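Sulfite dehydrogenase (Paracoccus pantotrophus, PDB 2XTS) probably oxidises protein-bound sulfane sulfur at a molybdenum cofactor, passing the electrons to heme c of its cytochrome partner. Local coordinates at residues F109-N123 / M142-L156. Numbering follows the deposited sequence. Where two conformers were deposited one is given.
Sequences FPRTTTTAFCECAAN and MIHNMEYVGVPLSVL. With 2MO (molybdenum (IV)oxide), chain F; MTE (phosphonic acidmono-(2-amino-5,6-dimercapto-4-oxo-3,7,8a,9,10,10a-hexahydro-4H-8-oxa-1,3,9,10-tetraaza-anthracen-7-ylmethyl)ester), chain E.
Met142 N donates to Asn123 OD1 at 3.0 Å, standing well above the plane of that carbonyl, while Asn123 ND2 is held 2.8 Å from Glu119 OE2, which fixes the amide's rotation. The extended Met142 chain lies against the Cys120–Asn123 turn, its CB 3.7 Å from Cys120 CB, and its carbonyl accepts from Cys120 N. Ile143 CD1 covers the stem of Glu119, whose carboxylate is salt-bridged to Lys265. His144, with CG set between its backbone N and carbonyl carbon (chi1 60°), carries its ring past Cys118 CB to the cofactor: NE2 gives an almost straight bond (177°) to phosphate atom O3P of MTE, and ND1 meets a water that also binds Tyr148 OH and Ala116 O. Met146 CE covers one face of the imidazole. Tyr148 O accepts from Thr113 OG1 (2.7 Å) and Thr114 N from opposite faces of its plane. Beyond Gly150, Val151 packs on Phe109 CB, and Leu156 CD2 sits over the Phe109 ring, 3.6 Å from its centroid. Strand 112-119 of this antiparallel pair runs into the turn whose Cys120 SG binds molybdenum at 2.4 Å beside the two MTE dithiolene sulfurs, the cysteine-ligated site characteristic of the sulfite oxidase family.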
# COMPACT_ATOMS: atom_id res chain seq x y z
N PHE A 109 -12.74 -2.61 20.24
CA PHE A 109 -11.60 -3.05 21.04
C PHE A 109 -10.33 -2.25 20.76
O PHE A 109 -10.14 -1.74 19.65
CB PHE A 109 -11.26 -4.51 20.75
CG PHE A 109 -12.19 -5.51 21.40
CD1 PHE A 109 -11.97 -5.94 22.70
CD2 PHE A 109 -13.29 -6.02 20.72
CE1 PHE A 109 -12.80 -6.87 23.29
CE2 PHE A 109 -14.14 -6.94 21.32
CZ PHE A 109 -13.89 -7.35 22.59
N PRO A 110 -9.42 -2.18 21.74
CA PRO A 110 -8.15 -1.50 21.51
C PRO A 110 -7.41 -2.11 20.33
O PRO A 110 -7.31 -3.34 20.20
CB PRO A 110 -7.41 -1.71 22.83
CG PRO A 110 -8.52 -1.78 23.85
CD PRO A 110 -9.60 -2.57 23.16
N ARG A 111 -6.84 -1.25 19.49
CA ARG A 111 -6.19 -1.67 18.25
C ARG A 111 -4.68 -1.70 18.32
O ARG A 111 -4.08 -0.96 19.08
CB ARG A 111 -6.62 -0.76 17.10
CG ARG A 111 -8.12 -0.81 16.86
CD ARG A 111 -8.57 0.15 15.77
NE ARG A 111 -10.02 0.17 15.72
CZ ARG A 111 -10.75 1.08 15.08
NH1 ARG A 111 -10.17 2.01 14.33
NH2 ARG A 111 -12.06 1.01 15.17
N THR A 112 -4.10 -2.58 17.52
CA THR A 112 -2.67 -2.69 17.37
C THR A 112 -2.36 -2.77 15.87
O THR A 112 -3.24 -2.89 15.04
CB THR A 112 -2.14 -3.97 18.04
OG1 THR A 112 -2.85 -5.10 17.52
CG2 THR A 112 -2.28 -3.91 19.56
N THR A 113 -1.07 -2.73 15.55
CA THR A 113 -0.61 -2.83 14.19
C THR A 113 0.61 -3.72 14.09
O THR A 113 1.41 -3.81 15.02
CB THR A 113 -0.29 -1.43 13.59
OG1 THR A 113 0.02 -1.55 12.19
CG2 THR A 113 0.88 -0.79 14.28
N THR A 114 0.76 -4.39 12.96
CA THR A 114 2.03 -5.00 12.62
C THR A 114 2.17 -5.00 11.12
O THR A 114 1.18 -4.97 10.41
CB THR A 114 2.13 -6.44 13.16
OG1 THR A 114 3.49 -6.87 13.13
CG2 THR A 114 1.30 -7.39 12.34
N THR A 115 3.40 -4.98 10.66
CA THR A 115 3.74 -5.14 9.25
C THR A 115 4.42 -6.50 9.13
O THR A 115 5.39 -6.78 9.81
CB THR A 115 4.64 -4.01 8.78
OG1 THR A 115 3.90 -2.82 8.95
CG2 THR A 115 4.99 -4.16 7.32
N ALA A 116 3.88 -7.37 8.29
CA ALA A 116 4.27 -8.77 8.29
C ALA A 116 4.10 -9.39 6.95
O ALA A 116 3.11 -9.14 6.25
CB ALA A 116 3.45 -9.56 9.31
N PHE A 117 5.03 -10.30 6.62
CA PHE A 117 4.90 -11.06 5.42
C PHE A 117 4.02 -12.29 5.66
O PHE A 117 4.12 -12.97 6.69
CB PHE A 117 6.28 -11.49 4.86
CG PHE A 117 7.00 -12.57 5.66
CD1 PHE A 117 6.67 -13.92 5.50
CD2 PHE A 117 7.99 -12.24 6.57
CE1 PHE A 117 7.32 -14.90 6.23
CE2 PHE A 117 8.60 -13.21 7.29
CZ PHE A 117 8.27 -14.54 7.14
N CYS A 118 3.18 -12.58 4.66
CA CYS A 118 2.39 -13.80 4.59
C CYS A 118 2.97 -14.62 3.46
O CYS A 118 2.83 -14.24 2.31
CB CYS A 118 0.93 -13.46 4.31
SG CYS A 118 -0.13 -14.91 4.16
N GLU A 119 3.72 -15.68 3.80
CA GLU A 119 4.35 -16.54 2.82
C GLU A 119 3.67 -17.90 2.88
O GLU A 119 3.65 -18.55 3.92
CB GLU A 119 5.85 -16.69 3.03
CG GLU A 119 6.50 -17.51 1.94
CD GLU A 119 7.99 -17.73 2.09
OE1 GLU A 119 8.54 -17.57 3.21
OE2 GLU A 119 8.60 -18.10 1.04
N CYS A 120 3.13 -18.34 1.75
CA CYS A 120 2.57 -19.69 1.71
C CYS A 120 3.67 -20.72 2.02
O CYS A 120 4.78 -20.60 1.56
CB CYS A 120 2.00 -19.96 0.33
SG CYS A 120 1.14 -21.56 0.19
N ALA A 121 3.32 -21.72 2.81
CA ALA A 121 4.22 -22.80 3.15
C ALA A 121 4.81 -23.43 1.90
O ALA A 121 5.96 -23.91 1.92
CB ALA A 121 3.48 -23.87 3.93
N ALA A 122 4.01 -23.45 0.83
CA ALA A 122 4.37 -24.07 -0.44
C ALA A 122 5.19 -23.19 -1.38
O ALA A 122 5.48 -23.60 -2.49
CB ALA A 122 3.10 -24.59 -1.15
N ASN A 123 5.57 -21.98 -0.95
CA ASN A 123 6.31 -21.08 -1.83
C ASN A 123 7.64 -21.74 -2.23
O ASN A 123 8.40 -22.20 -1.38
CB ASN A 123 6.54 -19.74 -1.13
CG ASN A 123 6.91 -18.63 -2.08
OD1 ASN A 123 6.53 -18.63 -3.26
ND2 ASN A 123 7.62 -17.64 -1.56
N MET A 142 4.48 -16.60 -3.96
CA MET A 142 3.40 -16.89 -3.01
C MET A 142 3.72 -16.16 -1.69
O MET A 142 3.93 -16.77 -0.64
CB MET A 142 3.22 -18.39 -2.75
CG MET A 142 3.13 -19.28 -3.92
SD MET A 142 2.85 -20.98 -3.31
CE MET A 142 3.23 -21.95 -4.76
N ILE A 143 3.74 -14.82 -1.75
CA ILE A 143 4.07 -14.01 -0.62
C ILE A 143 3.48 -12.63 -0.84
O ILE A 143 3.40 -12.13 -1.96
CB ILE A 143 5.63 -13.93 -0.46
CG1 ILE A 143 6.02 -13.35 0.89
CG2 ILE A 143 6.31 -13.16 -1.60
CD1 ILE A 143 7.44 -13.71 1.28
N HIS A 144 3.11 -11.99 0.26
CA HIS A 144 2.77 -10.58 0.26
C HIS A 144 3.14 -9.98 1.61
O HIS A 144 3.42 -10.70 2.56
CB HIS A 144 1.30 -10.29 -0.17
CG HIS A 144 0.22 -10.90 0.66
ND1 HIS A 144 0.07 -10.66 2.01
CD2 HIS A 144 -0.85 -11.63 0.28
CE1 HIS A 144 -1.04 -11.25 2.42
NE2 HIS A 144 -1.61 -11.85 1.39
N ASN A 145 3.17 -8.65 1.67
CA ASN A 145 3.64 -7.93 2.84
C ASN A 145 2.83 -6.67 2.98
O ASN A 145 2.88 -5.81 2.14
CB ASN A 145 5.13 -7.62 2.66
CG ASN A 145 5.80 -7.01 3.89
OD1 ASN A 145 6.07 -5.79 3.93
ND2 ASN A 145 6.13 -7.82 4.84
N MET A 146 2.09 -6.59 4.06
CA MET A 146 1.15 -5.50 4.28
C MET A 146 1.26 -4.97 5.70
O MET A 146 1.69 -5.65 6.64
CB MET A 146 -0.29 -5.95 4.01
CG MET A 146 -0.45 -6.62 2.68
SD MET A 146 -2.18 -6.85 2.26
CE MET A 146 -2.01 -7.77 0.73
N GLU A 147 0.84 -3.71 5.85
CA GLU A 147 0.64 -3.08 7.15
C GLU A 147 -0.76 -3.41 7.65
O GLU A 147 -1.73 -2.97 7.04
CB GLU A 147 0.78 -1.56 7.01
CG GLU A 147 0.53 -0.77 8.29
CD GLU A 147 0.41 0.72 8.05
OE1 GLU A 147 -0.56 1.16 7.41
OE2 GLU A 147 1.26 1.48 8.53
N TYR A 148 -0.86 -4.13 8.76
CA TYR A 148 -2.15 -4.58 9.29
C TYR A 148 -2.54 -3.78 10.49
O TYR A 148 -1.68 -3.45 11.33
CB TYR A 148 -2.07 -6.06 9.67
CG TYR A 148 -1.92 -6.96 8.49
CD1 TYR A 148 -3.02 -7.29 7.71
CD2 TYR A 148 -0.68 -7.51 8.15
CE1 TYR A 148 -2.88 -8.11 6.61
CE2 TYR A 148 -0.54 -8.33 7.05
CZ TYR A 148 -1.65 -8.65 6.29
OH TYR A 148 -1.51 -9.47 5.18
N VAL A 149 -3.83 -3.50 10.60
CA VAL A 149 -4.39 -2.98 11.84
C VAL A 149 -5.56 -3.86 12.25
O VAL A 149 -6.39 -4.27 11.43
CB VAL A 149 -4.83 -1.50 11.70
CG1 VAL A 149 -5.49 -0.97 12.99
CG2 VAL A 149 -3.64 -0.66 11.31
N GLY A 150 -5.64 -4.13 13.54
CA GLY A 150 -6.70 -4.94 14.10
C GLY A 150 -6.58 -5.02 15.59
O GLY A 150 -6.13 -4.06 16.22
N VAL A 151 -7.03 -6.14 16.14
CA VAL A 151 -7.10 -6.31 17.58
C VAL A 151 -6.31 -7.57 17.94
O VAL A 151 -6.48 -8.61 17.29
CB VAL A 151 -8.58 -6.45 18.02
CG1 VAL A 151 -8.68 -6.80 19.49
CG2 VAL A 151 -9.38 -5.19 17.67
N PRO A 152 -5.47 -7.51 18.99
CA PRO A 152 -4.77 -8.71 19.41
C PRO A 152 -5.72 -9.78 19.89
O PRO A 152 -6.70 -9.49 20.59
CB PRO A 152 -3.90 -8.25 20.57
CG PRO A 152 -4.28 -6.89 20.87
CD PRO A 152 -5.17 -6.34 19.84
N LEU A 153 -5.44 -11.04 19.56
CA LEU A 153 -6.29 -12.11 20.08
C LEU A 153 -6.35 -12.12 21.61
O LEU A 153 -7.38 -12.49 22.18
CB LEU A 153 -5.88 -13.49 19.57
CG LEU A 153 -6.08 -13.76 18.08
CD1 LEU A 153 -5.92 -15.26 17.79
CD2 LEU A 153 -7.41 -13.21 17.55
N SER A 154 -5.26 -11.72 22.26
CA SER A 154 -5.25 -11.71 23.72
C SER A 154 -6.39 -10.89 24.30
O SER A 154 -6.99 -11.29 25.30
CB SER A 154 -3.91 -11.18 24.22
OG SER A 154 -3.67 -9.86 23.80
N VAL A 155 -6.72 -9.76 23.69
CA VAL A 155 -7.77 -8.93 24.26
C VAL A 155 -9.16 -9.53 24.02
O VAL A 155 -10.04 -9.42 24.88
CB VAL A 155 -7.69 -7.47 23.79
CG1 VAL A 155 -8.68 -6.63 24.58
CG2 VAL A 155 -6.27 -6.91 23.97
N LEU A 156 -9.36 -10.18 22.87
CA LEU A 156 -10.64 -10.85 22.61
C LEU A 156 -10.83 -12.02 23.55
O LEU A 156 -11.91 -12.23 24.12
CB LEU A 156 -10.69 -11.35 21.19
CG LEU A 156 -10.60 -10.26 20.12
CD1 LEU A 156 -10.58 -10.93 18.74
CD2 LEU A 156 -11.72 -9.28 20.24
MO 2MO F . -0.54 -21.75 1.87
OT1 2MO F . 0.41 -22.12 3.35
OT2 2MO F . -0.96 -23.35 0.82
N1 MTE E . -8.26 -19.13 5.23
C2 MTE E . -9.38 -19.74 4.85
N2 MTE E . -10.50 -19.53 5.57
N3 MTE E . -9.43 -20.53 3.76
C4 MTE E . -8.34 -20.78 2.98
O4 MTE E . -8.47 -21.51 1.98
N5 MTE E . -5.87 -20.41 2.72
C6 MTE E . -4.72 -20.21 3.57
C7 MTE E . -4.72 -18.90 4.35
N8 MTE E . -5.98 -18.72 5.02
C9 MTE E . -7.07 -20.18 3.36
C10 MTE E . -7.09 -19.33 4.56
C1' MTE E . -3.40 -20.34 2.83
S1' MTE E . -2.84 -21.94 2.37
C2' MTE E . -2.61 -19.27 2.59
S2' MTE E . -1.03 -19.43 1.92
C3' MTE E . -3.11 -17.89 2.96
O3' MTE E . -4.46 -17.85 3.44
C4' MTE E . -3.07 -16.98 1.74
O4' MTE E . -3.46 -15.65 2.12
P MTE E . -3.89 -14.68 0.91
O1P MTE E . -2.56 -14.64 0.09
O2P MTE E . -4.97 -15.30 0.10
O3P MTE E . -4.18 -13.37 1.56
O HOH W 1 1.95 1.05 11.09
O HOH W 2 1.04 -9.54 4.41